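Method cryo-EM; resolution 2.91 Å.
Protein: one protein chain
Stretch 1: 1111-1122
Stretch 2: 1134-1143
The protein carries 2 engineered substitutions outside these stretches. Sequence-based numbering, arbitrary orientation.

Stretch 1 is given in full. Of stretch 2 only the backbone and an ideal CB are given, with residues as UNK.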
# COMPACT_ATOMS: atom_id res chain seq x y z
N HIS A 1111 -28.42 -18.79 -36.00
CA HIS A 1111 -27.62 -19.01 -37.19
C HIS A 1111 -26.37 -18.16 -37.09
O HIS A 1111 -26.45 -16.94 -36.99
CB HIS A 1111 -28.38 -18.64 -38.46
CG HIS A 1111 -29.82 -19.03 -38.44
ND1 HIS A 1111 -30.29 -20.23 -38.93
CD2 HIS A 1111 -30.91 -18.36 -37.99
CE1 HIS A 1111 -31.60 -20.29 -38.78
NE2 HIS A 1111 -32.00 -19.17 -38.21
N MET A 1112 -25.21 -18.82 -37.11
CA MET A 1112 -23.95 -18.11 -37.01
C MET A 1112 -22.96 -18.85 -37.90
O MET A 1112 -22.67 -20.03 -37.68
CB MET A 1112 -23.46 -18.06 -35.56
CG MET A 1112 -24.57 -17.87 -34.54
SD MET A 1112 -23.94 -17.49 -32.90
CE MET A 1112 -23.78 -15.71 -33.02
N ASN A 1113 -22.47 -18.16 -38.93
CA ASN A 1113 -21.47 -18.75 -39.80
C ASN A 1113 -20.29 -19.23 -38.97
O ASN A 1113 -19.80 -18.52 -38.09
CB ASN A 1113 -21.00 -17.72 -40.83
CG ASN A 1113 -22.12 -17.29 -41.76
OD1 ASN A 1113 -22.27 -17.83 -42.86
ND2 ASN A 1113 -22.91 -16.32 -41.33
N ARG A 1114 -19.86 -20.46 -39.24
CA ARG A 1114 -18.80 -21.10 -38.47
C ARG A 1114 -17.47 -20.40 -38.70
O ARG A 1114 -16.85 -20.56 -39.75
CB ARG A 1114 -18.70 -22.58 -38.84
CG ARG A 1114 -17.73 -23.37 -37.98
CD ARG A 1114 -17.44 -24.73 -38.59
NE ARG A 1114 -16.80 -24.61 -39.90
CZ ARG A 1114 -15.50 -24.43 -40.08
NH1 ARG A 1114 -14.66 -24.35 -39.06
NH2 ARG A 1114 -15.03 -24.33 -41.32
N VAL A 1115 -17.04 -19.61 -37.72
CA VAL A 1115 -15.79 -18.88 -37.83
C VAL A 1115 -14.63 -19.87 -37.81
O VAL A 1115 -14.44 -20.60 -36.83
CB VAL A 1115 -15.66 -17.86 -36.69
CG1 VAL A 1115 -14.27 -17.25 -36.69
CG2 VAL A 1115 -16.73 -16.79 -36.82
N ASN A 1116 -13.86 -19.90 -38.89
CA ASN A 1116 -12.66 -20.72 -38.93
C ASN A 1116 -11.67 -20.18 -37.90
O ASN A 1116 -11.08 -19.12 -38.10
CB ASN A 1116 -12.06 -20.72 -40.33
CG ASN A 1116 -10.86 -21.65 -40.46
OD1 ASN A 1116 -10.22 -21.99 -39.47
ND2 ASN A 1116 -10.57 -22.06 -41.68
N ILE A 1117 -11.50 -20.92 -36.80
CA ILE A 1117 -10.68 -20.42 -35.70
C ILE A 1117 -9.27 -20.11 -36.18
O ILE A 1117 -8.69 -19.09 -35.81
CB ILE A 1117 -10.68 -21.44 -34.55
CG1 ILE A 1117 -12.09 -21.62 -33.98
CG2 ILE A 1117 -9.72 -20.99 -33.46
CD1 ILE A 1117 -12.71 -20.34 -33.45
N ASN A 1118 -8.70 -20.99 -37.00
CA ASN A 1118 -7.36 -20.74 -37.52
C ASN A 1118 -7.34 -19.46 -38.35
O ASN A 1118 -6.46 -18.61 -38.17
CB ASN A 1118 -6.90 -21.93 -38.36
CG ASN A 1118 -6.73 -23.19 -37.54
OD1 ASN A 1118 -5.66 -23.46 -37.00
ND2 ASN A 1118 -7.81 -23.96 -37.43
N ALA A 1119 -8.32 -19.28 -39.23
CA ALA A 1119 -8.40 -18.06 -40.03
C ALA A 1119 -8.69 -16.85 -39.15
O ALA A 1119 -8.17 -15.76 -39.39
CB ALA A 1119 -9.46 -18.20 -41.11
N PHE A 1120 -9.54 -17.03 -38.13
CA PHE A 1120 -9.85 -15.94 -37.22
C PHE A 1120 -8.59 -15.42 -36.55
O PHE A 1120 -8.31 -14.22 -36.55
CB PHE A 1120 -10.87 -16.41 -36.18
CG PHE A 1120 -11.15 -15.41 -35.10
CD1 PHE A 1120 -11.88 -14.27 -35.36
CD2 PHE A 1120 -10.69 -15.62 -33.81
CE1 PHE A 1120 -12.14 -13.35 -34.37
CE2 PHE A 1120 -10.95 -14.71 -32.81
CZ PHE A 1120 -11.68 -13.57 -33.09
N TYR A 1121 -7.79 -16.33 -35.98
CA TYR A 1121 -6.57 -15.90 -35.31
C TYR A 1121 -5.52 -15.43 -36.31
O TYR A 1121 -4.70 -14.57 -35.97
CB TYR A 1121 -6.02 -17.03 -34.44
CG TYR A 1121 -6.77 -17.21 -33.15
CD1 TYR A 1121 -6.68 -16.26 -32.14
CD2 TYR A 1121 -7.58 -18.31 -32.94
CE1 TYR A 1121 -7.37 -16.41 -30.96
CE2 TYR A 1121 -8.27 -18.47 -31.75
CZ TYR A 1121 -8.16 -17.51 -30.77
OH TYR A 1121 -8.85 -17.66 -29.58
N HIS A 1122 -5.52 -15.96 -37.53
CA HIS A 1122 -4.62 -15.45 -38.56
C HIS A 1122 -4.92 -13.99 -38.85
O HIS A 1122 -4.01 -13.15 -38.88
CB HIS A 1122 -4.74 -16.29 -39.83
CG HIS A 1122 -4.02 -15.70 -41.00
ND1 HIS A 1122 -2.68 -15.41 -40.98
CD2 HIS A 1122 -4.46 -15.36 -42.24
CE1 HIS A 1122 -2.31 -14.91 -42.15
NE2 HIS A 1122 -3.38 -14.87 -42.93
N UNK A 1134 -1.97 -20.63 -25.23
CA UNK A 1134 -3.15 -20.65 -24.38
C UNK A 1134 -4.19 -19.63 -24.82
O UNK A 1134 -5.38 -19.81 -24.55
CB UNK A 1134 -2.75 -20.39 -22.93
N UNK A 1135 -3.77 -18.56 -25.48
CA UNK A 1135 -4.70 -17.53 -25.92
C UNK A 1135 -5.32 -17.82 -27.27
O UNK A 1135 -6.17 -17.06 -27.73
CB UNK A 1135 -3.99 -16.18 -25.97
N UNK A 1136 -4.92 -18.92 -27.92
CA UNK A 1136 -5.64 -19.46 -29.07
C UNK A 1136 -6.57 -20.59 -28.66
O UNK A 1136 -6.94 -21.42 -29.50
CB UNK A 1136 -4.65 -19.95 -30.13
N UNK A 1137 -6.96 -20.64 -27.39
CA UNK A 1137 -7.76 -21.73 -26.83
C UNK A 1137 -9.23 -21.65 -27.21
O UNK A 1137 -10.04 -22.38 -26.63
CB UNK A 1137 -7.63 -21.74 -25.31
N UNK A 1138 -9.59 -20.80 -28.17
CA UNK A 1138 -10.97 -20.74 -28.64
C UNK A 1138 -11.29 -21.98 -29.46
O UNK A 1138 -10.99 -22.03 -30.65
CB UNK A 1138 -11.21 -19.47 -29.47
N UNK A 1139 -11.90 -22.98 -28.82
CA UNK A 1139 -12.11 -24.26 -29.49
C UNK A 1139 -12.90 -24.09 -30.77
O UNK A 1139 -12.49 -24.56 -31.84
CB UNK A 1139 -12.83 -25.24 -28.56
N UNK A 1140 -14.04 -23.42 -30.70
CA UNK A 1140 -14.86 -23.19 -31.88
C UNK A 1140 -15.71 -21.95 -31.66
O UNK A 1140 -16.12 -21.65 -30.53
CB UNK A 1140 -15.74 -24.40 -32.19
N UNK A 1141 -15.98 -21.23 -32.75
CA UNK A 1141 -16.79 -20.03 -32.69
C UNK A 1141 -17.62 -19.93 -33.96
O UNK A 1141 -17.29 -20.50 -35.00
CB UNK A 1141 -15.92 -18.79 -32.50
N UNK A 1142 -18.73 -19.20 -33.85
CA UNK A 1142 -19.60 -18.95 -34.98
C UNK A 1142 -20.31 -17.63 -34.75
O UNK A 1142 -20.81 -17.38 -33.65
CB UNK A 1142 -20.60 -20.09 -35.18
N UNK A 1143 -20.36 -16.79 -35.78
CA UNK A 1143 -20.80 -15.41 -35.63
C UNK A 1143 -21.89 -15.07 -36.64
O UNK A 1143 -21.92 -15.59 -37.75
CB UNK A 1143 -19.62 -14.45 -35.79

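Position 1134 lies in a 3-10 segment. Its ideal CB has nothing of stretch 1 within 5.5 Å, so this contact sets no demand and many side chains would do. The residue is D1134, which stays out of reach of stretch 1.

Position 1135 lies in the same segment. Its CB points sideways and again meets nothing nearby. Its carbonyl O lies 3.3 Å from Y1121 OH, but that asks nothing of the side chain. The residue is F1135, whose ring leads away from stretch 1.

Position 1136 points sideways, with its ideal CB 4.2 Å from Y1121 CE2. Its CA sits over one face of the Y1121 ring, 4.0 Å from the centroid. The side of the helix runs on from there, with the amide of N1118 further along. A long side chain could follow this surface, and a polar end would suit N1118; Lys, Arg or Gln are all plausible. The residue is R1136. Its guanidinium lays one face against Y1121, with NH1 3.1 Å from Y1121 CB. N1118 OD1 lies at the guanidinium edge, 3.9 Å from R1136 NH2.

Position 1137 points away, and stretch 1 offers its CB nothing. Polar or charged residues would fit as well as others. The residue is R1137, whose side chain bonds elsewhere in the structure.

Position 1138 points toward the helix. Its ideal CB is only 3.0 Å from Y1121 OH, already a clash, and 4.3 Å from I1117 CD1. Carbon surfaces of I1117, F1120 and Y1121 line the site, so a medium-sized apolar residue such as Leu or Met would suit. The residue is L1138. Its CD2 packs 3.6 Å from I1117 CD1 and 4.2 Å from F1120 CE2. Its CB stays 3.0 Å from Y1121 OH, at the ring edge.

Position 1139 points away, with phi/psi of -57/-52°. Most polar residues would be tolerated. The residue is H1139, and its side chain stays clear of stretch 1.

Position 1140 begins the strand and points sideways, with its ideal CB 4.9 Å from I1117 CG1. Little is asked of it, and small or polar residues would serve. The residue is N1140, and it makes little contact with stretch 1.

Position 1141 shares a sheet face with V1115. Its ideal CB is 3.7 Å from I1117 CD1 and 4.3 Å from V1115 CB, and the F1120 ring lies further out. A long, flexible apolar residue could reach it; Leu or Ile would fill less. The residue is M1141. Its CE sits 3.6 Å from the centroid of the F1120 ring, almost on the ring normal, and 3.7 Å from V1115 CG1.

Position 1142 pairs with R1114 on the other face. Its ideal CB is tight, 3.2 Å from M1112 O and 3.4 Å from N1113 O, so room close in is limited. An unbranched side chain that turns outward is the easier fit; Gln, Glu, Lys or Arg are all plausible. The residue is Q1142, whose side-chain end leads away.

Position 1143 pairs with N1113: its N donates to N1113 O at 2.9 Å. Its CB is 3.9 Å from V1115 CG2, so an aliphatic stem suits. The residue is R1143, with CG 3.5 Å from V1115 CG2 and its guanidinium bonded elsewhere.

Stretch 2 (1134-1143) DFRRLHNMQR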
# COMPACT_ATOMS: atom_id res chain seq x y z
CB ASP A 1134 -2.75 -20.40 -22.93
CG ASP A 1134 -1.84 -21.48 -22.38
OD1 ASP A 1134 -1.52 -22.43 -23.12
OD2 ASP A 1134 -1.44 -21.38 -21.20
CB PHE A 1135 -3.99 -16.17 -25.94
CG PHE A 1135 -3.63 -15.66 -24.57
CD1 PHE A 1135 -2.52 -16.15 -23.91
CD2 PHE A 1135 -4.42 -14.72 -23.95
CE1 PHE A 1135 -2.19 -15.69 -22.65
CE2 PHE A 1135 -4.10 -14.25 -22.69
CZ PHE A 1135 -2.99 -14.74 -22.03
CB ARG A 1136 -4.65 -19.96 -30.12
CG ARG A 1136 -3.83 -18.86 -30.78
CD ARG A 1136 -2.87 -19.45 -31.79
NE ARG A 1136 -3.57 -20.14 -32.88
CZ ARG A 1136 -3.73 -19.65 -34.10
NH1 ARG A 1136 -3.23 -18.48 -34.46
NH2 ARG A 1136 -4.41 -20.36 -35.00
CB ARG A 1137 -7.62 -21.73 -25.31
CG ARG A 1137 -6.38 -22.44 -24.79
CD ARG A 1137 -6.56 -23.94 -24.79
NE ARG A 1137 -5.48 -24.62 -24.08
CZ ARG A 1137 -5.53 -25.89 -23.68
NH1 ARG A 1137 -6.59 -26.64 -23.90
NH2 ARG A 1137 -4.49 -26.40 -23.04
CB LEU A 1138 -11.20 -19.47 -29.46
CG LEU A 1138 -12.62 -19.19 -29.94
CD1 LEU A 1138 -13.57 -19.07 -28.77
CD2 LEU A 1138 -12.64 -17.92 -30.77
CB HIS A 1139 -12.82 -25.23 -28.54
CG HIS A 1139 -13.33 -26.46 -29.22
ND1 HIS A 1139 -12.50 -27.33 -29.89
CD2 HIS A 1139 -14.58 -26.97 -29.33
CE1 HIS A 1139 -13.22 -28.33 -30.39
NE2 HIS A 1139 -14.48 -28.13 -30.06
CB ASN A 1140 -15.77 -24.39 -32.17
CG ASN A 1140 -16.93 -24.49 -31.20
OD1 ASN A 1140 -16.80 -24.14 -30.03
ND2 ASN A 1140 -18.06 -24.98 -31.68
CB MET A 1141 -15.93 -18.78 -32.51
CG MET A 1141 -16.74 -17.50 -32.36
SD MET A 1141 -15.75 -16.09 -31.84
CE MET A 1141 -14.60 -15.95 -33.20
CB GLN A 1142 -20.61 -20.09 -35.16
CG GLN A 1142 -21.40 -20.44 -33.92
CD GLN A 1142 -20.80 -21.59 -33.14
OE1 GLN A 1142 -19.62 -21.56 -32.77
NE2 GLN A 1142 -21.59 -22.63 -32.90
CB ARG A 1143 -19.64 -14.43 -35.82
CG ARG A 1143 -19.14 -14.33 -37.26
CD ARG A 1143 -18.16 -13.20 -37.44
NE ARG A 1143 -18.74 -11.92 -37.05
CZ ARG A 1143 -19.61 -11.23 -37.79
NH1 ARG A 1143 -20.02 -11.69 -38.96
NH2 ARG A 1143 -20.07 -10.07 -37.34
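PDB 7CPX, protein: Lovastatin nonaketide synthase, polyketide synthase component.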